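PDB 3ON3: Keto/oxoacid ferredoxin oxidoreductase, gamma subunit from Geobacter sulfurreducens, which probably serves as the gamma subunit of a 2-oxoacid:ferredoxin oxidoreductase, an enzyme that oxidises 2-oxoacids and passes the electrons to ferredoxin. Local coordinates for residues Q16-M25 against N132-V140; T69-L77 against A87-D98. All blocks are in the same frame, centred on the assembly; numbering follows the deposited sequence.

The two contacts lie in one alpha/beta domain, their centres about 14 Å apart. Contact 1 pairs the start of helix 18-32 with helix 131-143. Contact 2 pairs strands 71-76 and 93-98, two neighbouring strands of the six-stranded mixed sheet. Along the chain, both segments of contact 2 come between the two of contact 1, so the strand pair is formed within the chain that separates the two helices. The contacts also touch directly. Ala-138 and Met-139 of contact 1 pack on Leu-96 of contact 2, and Gln-16 packs on Leu-77. Helix 131-143 therefore faces helix 18-32 and the sheet at once, which joins the two layers in one core.

Contact 1: residues Q16-M25 against N132-V140; sequences QGLILAGVIM and NIVALGAMV. With SO4 (sulfate ion), chain D.
Asn-132 reaches across to the backbone of the turn that starts helix 18-32. Its ND2 donates to Gly-17 O at 3.1 Å, with an N-H...O angle of 149°. The acceptor lies somewhat out of the amide plane. Gly-17 is the N-cap residue, and its carbonyl also accepts from Ala-21 N at 3.1 Å in the first turn. The two donors arrive from opposite faces of the carbonyl plane, so this oxygen is gripped twice. The asparagine CG sits between its own backbone N and carbonyl carbon (chi1 60°), and this brings the amide beside Gly-17. Asn-132 CB meanwhile lies 3.3 Å from Gln-16 O. A water accepts from Asn-132 N at 3.0 Å and can donate to Gln-16 O, which probably adds a second link.

Further along, the contact turns apolar. The side chains of Ile-24 and Ile-133 cross at about a right angle, CD1 to CD1 at 4.0 Å. Ile-24 CG2 meets Leu-136 CD1 at 4.1 Å, with the side chains at a slant. Selenomethionine Met-25 bends at chi2 and chi3, and its SE rests 3.9 Å from Val-140 CG2. Helix 148-157 adds Val-155 against both Ile-24 and Leu-136, while Phe-10 of strand 6-12 packs on Ala-21 and Met-25.

The short helical segments run at 37° to each other, with axes 9.6 Å apart. On the other side of the turn, a sulfate accepts from the backbone N atoms of Gly-17 and Ile-19, and weakly from that of Leu-18. Arg-158 of the second subunit also binds it. The sulfate probably comes from the crystallisation liquor. Backbone N-H groups at a helix start suit an anion, and the Asn-132 bond to Gly-17 probably helps hold this anion-binding turn in shape.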
loop_
_atom_site.group_PDB
_atom_site.type_symbol
_atom_site.label_atom_id
_atom_site.label_comp_id
_atom_site.label_asym_id
_atom_site.label_seq_id
_atom_site.Cartn_x
_atom_site.Cartn_y
_atom_site.Cartn_z
ATOM N N GLN B 16 -8.660 6.636 6.428
ATOM C CA GLN B 16 -7.684 7.381 7.232
ATOM C C GLN B 16 -6.237 7.375 6.712
ATOM O O GLN B 16 -5.363 8.065 7.266
ATOM C CB GLN B 16 -7.766 6.967 8.702
ATOM C CG GLN B 16 -9.000 7.539 9.388
ATOM C CD GLN B 16 -9.130 7.110 10.842
ATOM O OE1 GLN B 16 -8.631 6.062 11.249
ATOM N NE2 GLN B 16 -9.802 7.928 11.630
ATOM N N GLY B 17 -5.999 6.628 5.633
ATOM C CA GLY B 17 -4.684 6.560 5.014
ATOM C C GLY B 17 -3.708 5.626 5.713
ATOM O O GLY B 17 -2.507 5.870 5.751
ATOM N N LEU B 18 -4.239 4.541 6.260
ATOM C CA LEU B 18 -3.451 3.569 7.000
ATOM C C LEU B 18 -2.489 2.799 6.102
ATOM O O LEU B 18 -1.426 2.369 6.549
ATOM C CB LEU B 18 -4.381 2.587 7.715
ATOM C CG LEU B 18 -5.417 3.120 8.716
ATOM C CD1 LEU B 18 -4.756 3.914 9.829
ATOM C CD2 LEU B 18 -6.467 3.964 8.011
ATOM N N ILE B 19 -2.883 2.598 4.846
ATOM C CA ILE B 19 -2.062 1.847 3.907
ATOM C C ILE B 19 -0.843 2.679 3.593
ATOM O O ILE B 19 0.285 2.189 3.629
ATOM C CB ILE B 19 -2.821 1.553 2.597
ATOM C CG1 ILE B 19 -3.992 0.599 2.855
ATOM C CG2 ILE B 19 -1.866 0.995 1.505
ATOM C CD1 ILE B 19 -4.808 0.299 1.613
ATOM N N LEU B 20 -1.085 3.952 3.294
ATOM C CA LEU B 20 -0.006 4.867 2.966
ATOM C C LEU B 20 0.982 4.910 4.127
ATOM O O LEU B 20 2.193 4.808 3.918
ATOM C CB LEU B 20 -0.529 6.274 2.621
ATOM C CG LEU B 20 0.592 7.295 2.374
ATOM C CD1 LEU B 20 1.585 6.722 1.372
ATOM C CD2 LEU B 20 0.076 8.674 1.931
ATOM N N ALA B 21 0.472 5.032 5.347
ATOM C CA ALA B 21 1.363 5.084 6.513
ATOM C C ALA B 21 2.223 3.834 6.560
ATOM O O ALA B 21 3.430 3.907 6.767
ATOM C CB ALA B 21 0.572 5.240 7.817
ATOM N N GLY B 22 1.587 2.687 6.373
ATOM C CA GLY B 22 2.287 1.425 6.318
ATOM C C GLY B 22 3.343 1.445 5.236
ATOM O O GLY B 22 4.492 1.045 5.453
ATOM N N VAL B 23 2.957 1.924 4.061
ATOM C CA VAL B 23 3.888 1.981 2.946
ATOM C C VAL B 23 5.090 2.900 3.232
ATOM O O VAL B 23 6.241 2.508 3.035
ATOM C CB VAL B 23 3.195 2.396 1.657
ATOM C CG1 VAL B 23 4.235 2.836 0.640
ATOM C CG2 VAL B 23 2.329 1.239 1.129
ATOM N N ILE B 24 4.807 4.115 3.693
ATOM C CA ILE B 24 5.845 5.044 4.127
ATOM C C ILE B 24 6.819 4.427 5.153
ATOM O O ILE B 24 8.043 4.517 4.996
ATOM C CB ILE B 24 5.221 6.329 4.686
ATOM C CG1 ILE B 24 4.509 7.089 3.565
ATOM C CG2 ILE B 24 6.283 7.201 5.338
ATOM C CD1 ILE B 24 3.715 8.273 4.043
HETATM N N MSE B 25 6.276 3.773 6.178
HETATM C CA MSE B 25 7.114 3.097 7.172
HETATM C C MSE B 25 7.998 2.013 6.568
HETATM O O MSE B 25 9.160 1.883 6.955
HETATM C CB MSE B 25 6.273 2.478 8.296
HETATM C CG MSE B 25 6.044 3.368 9.491
HETATM SE SE MSE B 25 7.635 3.777 10.556
HETATM C CE MSE B 25 8.645 2.160 10.201
ATOM N N ASN B 132 -2.788 10.790 9.345
ATOM C CA ASN B 132 -1.914 9.624 9.229
ATOM C C ASN B 132 -0.426 9.971 9.223
ATOM O O ASN B 132 0.390 9.152 9.620
ATOM C CB ASN B 132 -2.258 8.807 7.981
ATOM C CG ASN B 132 -2.101 9.601 6.692
ATOM O OD1 ASN B 132 -2.275 10.825 6.662
ATOM N ND2 ASN B 132 -1.768 8.904 5.618
ATOM N N ILE B 133 -0.084 11.176 8.761
ATOM C CA ILE B 133 1.315 11.633 8.723
ATOM C C ILE B 133 1.738 12.044 10.122
ATOM O O ILE B 133 2.816 11.699 10.574
ATOM C CB ILE B 133 1.550 12.819 7.726
ATOM C CG1 ILE B 133 1.040 12.467 6.324
ATOM C CG2 ILE B 133 3.038 13.211 7.659
ATOM C CD1 ILE B 133 1.522 11.096 5.807
ATOM N N VAL B 134 0.862 12.767 10.808
ATOM C CA VAL B 134 1.042 13.019 12.234
ATOM C C VAL B 134 1.329 11.742 13.021
ATOM O O VAL B 134 2.292 11.676 13.781
ATOM C CB VAL B 134 -0.161 13.696 12.847
ATOM C CG1 VAL B 134 0.125 14.021 14.330
ATOM C CG2 VAL B 134 -0.506 14.952 12.077
ATOM N N ALA B 135 0.506 10.720 12.814
ATOM C CA ALA B 135 0.632 9.469 13.558
ATOM C C ALA B 135 1.951 8.774 13.222
ATOM O O ALA B 135 2.559 8.110 14.053
ATOM C CB ALA B 135 -0.546 8.557 13.240
ATOM N N LEU B 136 2.376 8.939 11.982
ATOM C CA LEU B 136 3.587 8.311 11.484
ATOM C C LEU B 136 4.807 8.953 12.145
ATOM O O LEU B 136 5.753 8.259 12.538
ATOM C CB LEU B 136 3.634 8.469 9.966
ATOM C CG LEU B 136 4.692 7.770 9.120
ATOM C CD1 LEU B 136 6.051 8.480 9.260
ATOM C CD2 LEU B 136 4.771 6.286 9.460
ATOM N N GLY B 137 4.773 10.274 12.274
ATOM C CA GLY B 137 5.809 11.001 13.007
ATOM C C GLY B 137 5.828 10.536 14.455
ATOM O O GLY B 137 6.888 10.293 15.056
ATOM N N ALA B 138 4.639 10.380 15.016
ATOM C CA ALA B 138 4.531 9.907 16.396
ATOM C C ALA B 138 5.097 8.496 16.545
ATOM O O ALA B 138 5.831 8.228 17.496
ATOM C CB ALA B 138 3.103 9.971 16.875
HETATM N N MSE B 139 4.769 7.611 15.601
HETATM C CA MSE B 139 5.184 6.210 15.654
HETATM C C MSE B 139 6.690 6.057 15.522
HETATM O O MSE B 139 7.276 5.138 16.091
HETATM C CB MSE B 139 4.525 5.398 14.526
HETATM C CG MSE B 139 3.360 4.564 14.955
HETATM SE SE MSE B 139 3.701 3.340 16.458
HETATM C CE MSE B 139 1.968 3.669 17.218
ATOM N N VAL B 140 7.299 6.931 14.727
ATOM C CA VAL B 140 8.755 6.939 14.542
ATOM C C VAL B 140 9.422 7.376 15.842
ATOM O O VAL B 140 10.354 6.727 16.311
ATOM C CB VAL B 140 9.175 7.856 13.345
ATOM C CG1 VAL B 140 10.706 8.042 13.262
ATOM C CG2 VAL B 140 8.607 7.300 12.004
HETATM S S SO4 D . -6.833 3.598 3.422
HETATM O O1 SO4 D . -7.289 4.983 3.461
HETATM O O2 SO4 D . -6.058 3.414 2.198
HETATM O O3 SO4 D . -5.990 3.288 4.566
HETATM O O4 SO4 D . -7.971 2.681 3.443
HETATM O O HOH W 1 -5.322 10.833 7.720
#

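Contact 2: residues T69-L77 against A87-D98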
loop_
_atom_site.group_PDB
_atom_site.type_symbol
_atom_site.label_atom_id
_atom_site.label_comp_id
_atom_site.label_asym_id
_atom_site.label_seq_id
_atom_site.Cartn_x
_atom_site.Cartn_y
_atom_site.Cartn_z
ATOM N N THR B 69 3.113 -12.904 14.544
ATOM C CA THR B 69 2.162 -13.151 15.625
ATOM C C THR B 69 1.822 -11.860 16.377
ATOM O O THR B 69 1.147 -10.975 15.837
ATOM C CB THR B 69 2.689 -14.212 16.617
ATOM O OG1 THR B 69 4.081 -13.981 16.875
ATOM C CG2 THR B 69 2.509 -15.616 16.052
ATOM N N GLN B 70 2.278 -11.756 17.623
ATOM C CA GLN B 70 2.051 -10.545 18.408
ATOM C C GLN B 70 2.857 -9.377 17.861
ATOM O O GLN B 70 4.010 -9.538 17.455
ATOM C CB GLN B 70 2.373 -10.765 19.883
ATOM C CG GLN B 70 1.203 -11.324 20.667
ATOM C CD GLN B 70 1.389 -11.208 22.165
ATOM O OE1 GLN B 70 2.516 -11.227 22.670
ATOM N NE2 GLN B 70 0.279 -11.080 22.890
ATOM N N CYS B 71 2.249 -8.198 17.844
ATOM C CA CYS B 71 2.940 -7.041 17.303
ATOM C C CYS B 71 3.628 -6.227 18.400
ATOM O O CYS B 71 3.305 -6.353 19.581
ATOM C CB CYS B 71 2.017 -6.196 16.419
ATOM S SG CYS B 71 0.736 -5.275 17.252
ATOM N N ASP B 72 4.597 -5.416 17.996
ATOM C CA ASP B 72 5.448 -4.719 18.941
ATOM C C ASP B 72 4.906 -3.331 19.223
ATOM O O ASP B 72 5.172 -2.753 20.262
ATOM C CB ASP B 72 6.867 -4.641 18.402
ATOM C CG ASP B 72 7.488 -6.003 18.211
ATOM O OD1 ASP B 72 8.113 -6.503 19.165
ATOM O OD2 ASP B 72 7.357 -6.581 17.111
ATOM N N ALA B 73 4.106 -2.822 18.301
ATOM C CA ALA B 73 3.579 -1.474 18.414
ATOM C C ALA B 73 2.259 -1.388 17.691
ATOM O O ALA B 73 2.051 -2.050 16.674
ATOM C CB ALA B 73 4.573 -0.461 17.816
ATOM N N LEU B 74 1.369 -0.550 18.188
ATOM C CA LEU B 74 0.060 -0.440 17.560
ATOM C C LEU B 74 -0.493 0.976 17.580
ATOM O O LEU B 74 -0.586 1.614 18.630
ATOM C CB LEU B 74 -0.934 -1.384 18.236
ATOM C CG LEU B 74 -2.391 -1.173 17.807
ATOM C CD1 LEU B 74 -2.680 -1.778 16.408
ATOM C CD2 LEU B 74 -3.351 -1.734 18.843
ATOM N N LEU B 75 -0.870 1.460 16.404
ATOM C CA LEU B 75 -1.588 2.713 16.322
ATOM C C LEU B 75 -3.072 2.416 16.239
ATOM O O LEU B 75 -3.472 1.567 15.471
ATOM C CB LEU B 75 -1.176 3.482 15.075
ATOM C CG LEU B 75 -2.144 4.639 14.812
ATOM C CD1 LEU B 75 -1.930 5.756 15.834
ATOM C CD2 LEU B 75 -1.998 5.167 13.391
ATOM N N ALA B 76 -3.875 3.123 17.026
ATOM C CA ALA B 76 -5.331 3.049 16.929
ATOM C C ALA B 76 -5.936 4.451 16.905
ATOM O O ALA B 76 -5.906 5.170 17.900
ATOM C CB ALA B 76 -5.915 2.231 18.087
ATOM N N LEU B 77 -6.499 4.834 15.766
ATOM C CA LEU B 77 -7.080 6.166 15.634
ATOM C C LEU B 77 -8.547 6.211 16.091
ATOM O O LEU B 77 -9.108 7.293 16.304
ATOM C CB LEU B 77 -6.934 6.675 14.190
ATOM C CG LEU B 77 -5.525 7.107 13.749
ATOM C CD1 LEU B 77 -5.501 7.479 12.264
ATOM C CD2 LEU B 77 -4.993 8.262 14.616
ATOM N N ALA B 87 -5.492 -6.671 21.705
ATOM C CA ALA B 87 -5.185 -8.001 22.225
ATOM C C ALA B 87 -3.929 -8.596 21.596
ATOM O O ALA B 87 -3.244 -9.415 22.212
ATOM C CB ALA B 87 -6.379 -8.945 22.038
ATOM N N ASP B 88 -3.636 -8.180 20.366
ATOM C CA ASP B 88 -2.472 -8.678 19.633
ATOM C C ASP B 88 -1.177 -8.006 20.087
ATOM O O ASP B 88 -0.105 -8.599 20.022
ATOM C CB ASP B 88 -2.670 -8.482 18.129
ATOM C CG ASP B 88 -3.961 -9.108 17.624
ATOM O OD1 ASP B 88 -4.394 -10.140 18.192
ATOM O OD2 ASP B 88 -4.545 -8.566 16.660
ATOM N N LEU B 89 -1.286 -6.776 20.566
ATOM C CA LEU B 89 -0.103 -6.028 21.000
ATOM C C LEU B 89 0.570 -6.684 22.209
ATOM O O LEU B 89 -0.062 -6.878 23.245
ATOM C CB LEU B 89 -0.486 -4.598 21.340
ATOM C CG LEU B 89 0.622 -3.749 21.947
ATOM C CD1 LEU B 89 1.726 -3.472 20.917
ATOM C CD2 LEU B 89 -0.004 -2.473 22.442
ATOM N N LYS B 90 1.849 -7.025 22.073
ATOM C CA LYS B 90 2.567 -7.700 23.141
ATOM C C LYS B 90 2.632 -6.815 24.386
ATOM O O LYS B 90 2.590 -5.587 24.285
ATOM C CB LYS B 90 3.979 -8.077 22.691
ATOM C CG LYS B 90 4.911 -6.889 22.574
ATOM C CD LYS B 90 6.374 -7.314 22.525
ATOM C CE LYS B 90 7.259 -6.158 22.066
ATOM N NZ LYS B 90 7.019 -4.887 22.823
ATOM N N GLU B 91 2.732 -7.442 25.556
ATOM C CA GLU B 91 2.848 -6.715 26.819
ATOM C C GLU B 91 4.101 -5.852 26.860
ATOM O O GLU B 91 5.187 -6.315 26.534
ATOM C CB GLU B 91 2.862 -7.683 28.003
ATOM C CG GLU B 91 2.627 -7.004 29.342
ATOM C CD GLU B 91 3.553 -7.515 30.427
ATOM O OE1 GLU B 91 4.762 -7.672 30.147
ATOM O OE2 GLU B 91 3.076 -7.755 31.555
ATOM N N GLY B 92 3.944 -4.601 27.282
ATOM C CA GLY B 92 5.032 -3.641 27.268
ATOM C C GLY B 92 5.241 -3.049 25.882
ATOM O O GLY B 92 6.153 -2.251 25.666
ATOM N N GLY B 93 4.390 -3.442 24.935
ATOM C CA GLY B 93 4.479 -2.937 23.579
ATOM C C GLY B 93 4.004 -1.505 23.514
ATOM O O GLY B 93 3.391 -0.999 24.449
ATOM N N VAL B 94 4.303 -0.848 22.398
ATOM C CA VAL B 94 3.945 0.549 22.188
ATOM C C VAL B 94 2.483 0.685 21.784
ATOM O O VAL B 94 2.025 0.063 20.827
ATOM C CB VAL B 94 4.864 1.210 21.116
ATOM C CG1 VAL B 94 4.253 2.498 20.563
ATOM C CG2 VAL B 94 6.230 1.483 21.703
ATOM N N LEU B 95 1.741 1.490 22.526
ATOM C CA LEU B 95 0.346 1.704 22.195
ATOM C C LEU B 95 0.100 3.178 21.980
ATOM O O LEU B 95 0.155 3.951 22.904
ATOM C CB LEU B 95 -0.572 1.158 23.286
ATOM C CG LEU B 95 -2.058 1.517 23.122
ATOM C CD1 LEU B 95 -2.594 1.033 21.789
ATOM C CD2 LEU B 95 -2.911 0.982 24.271
ATOM N N LEU B 96 -0.151 3.563 20.737
ATOM C CA LEU B 96 -0.406 4.954 20.402
ATOM C C LEU B 96 -1.837 5.111 19.938
ATOM O O LEU B 96 -2.269 4.467 18.965
ATOM C CB LEU B 96 0.553 5.423 19.302
ATOM C CG LEU B 96 0.288 6.787 18.652
ATOM C CD1 LEU B 96 0.579 7.950 19.630
ATOM C CD2 LEU B 96 1.097 6.941 17.382
ATOM N N VAL B 97 -2.573 5.973 20.624
ATOM C CA VAL B 97 -3.970 6.200 20.278
ATOM C C VAL B 97 -4.249 7.686 20.101
ATOM O O VAL B 97 -3.454 8.512 20.521
ATOM C CB VAL B 97 -4.930 5.587 21.341
ATOM C CG1 VAL B 97 -4.584 4.125 21.588
ATOM C CG2 VAL B 97 -4.878 6.368 22.660
ATOM N N ASP B 98 -5.364 8.018 19.457
ATOM C CA ASP B 98 -5.864 9.384 19.489
ATOM C C ASP B 98 -6.689 9.583 20.762
ATOM O O ASP B 98 -7.540 8.755 21.096
ATOM C CB ASP B 98 -6.689 9.714 18.248
ATOM C CG ASP B 98 -7.318 11.100 18.324
ATOM O OD1 ASP B 98 -8.104 11.347 19.254
ATOM O OD2 ASP B 98 -7.029 11.948 17.463
HETATM O O HOH W 2 2.505 -10.480 25.303
#
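Leu-74 is tied by its backbone to both sides of Leu-95. Its N donates to Val-94 O at 2.8 Å, and its O accepts from Leu-96 N at 2.9 Å. The same parallel pattern continues as Ala-76 N bonds to Leu-96 O and Asp-98 N to Ala-76 O. At the other end, Val-94 N bonds to Asp-72 O.

The side chains alternate between the two faces. On one face, Leu-75 and Leu-96 lie side by side and point the same way, with CD1 of Leu-75 3.6 Å from CD2 of Leu-96. Both leucines place CG anti to their backbone N (chi1 167° and 170°), which sets them alongside. Ala-73 CB meets Val-94 CB at 3.7 Å on this face. On the other face, Leu-74 and Leu-95 also run together, CD2 to CD1 at 4.1 Å, and Ala-76 packs on Val-97.

Before the regular pairing, Lys-90 N makes an almost straight bond (178°) to Cys-71 O. The chain then passes through a type II turn from Lys-90 to Gly-93, closed by Gly-93 N to Lys-90 O. Lys-90 CE comes within 3.0 Å of Asp-72 OD1, but NZ stays 4.1 Å from that oxygen, too far for a salt bridge.

In the next shell, Glu-7 N bonds to Asp-72 OD2, and Arg-9 pairs with Asp-88. Strand 6-12 bonds to the other backbone edge of strand 71-76. Helix 131-143 covers the Leu-75 and Leu-96 face, through Ala-135 on the first and Ala-138 and Met-139 on the second. Helix 79-85 links the strands, so 71-98 forms a beta-alpha-beta crossover, a characteristic element of alpha/beta folds, within the parallel part of this mixed sheet.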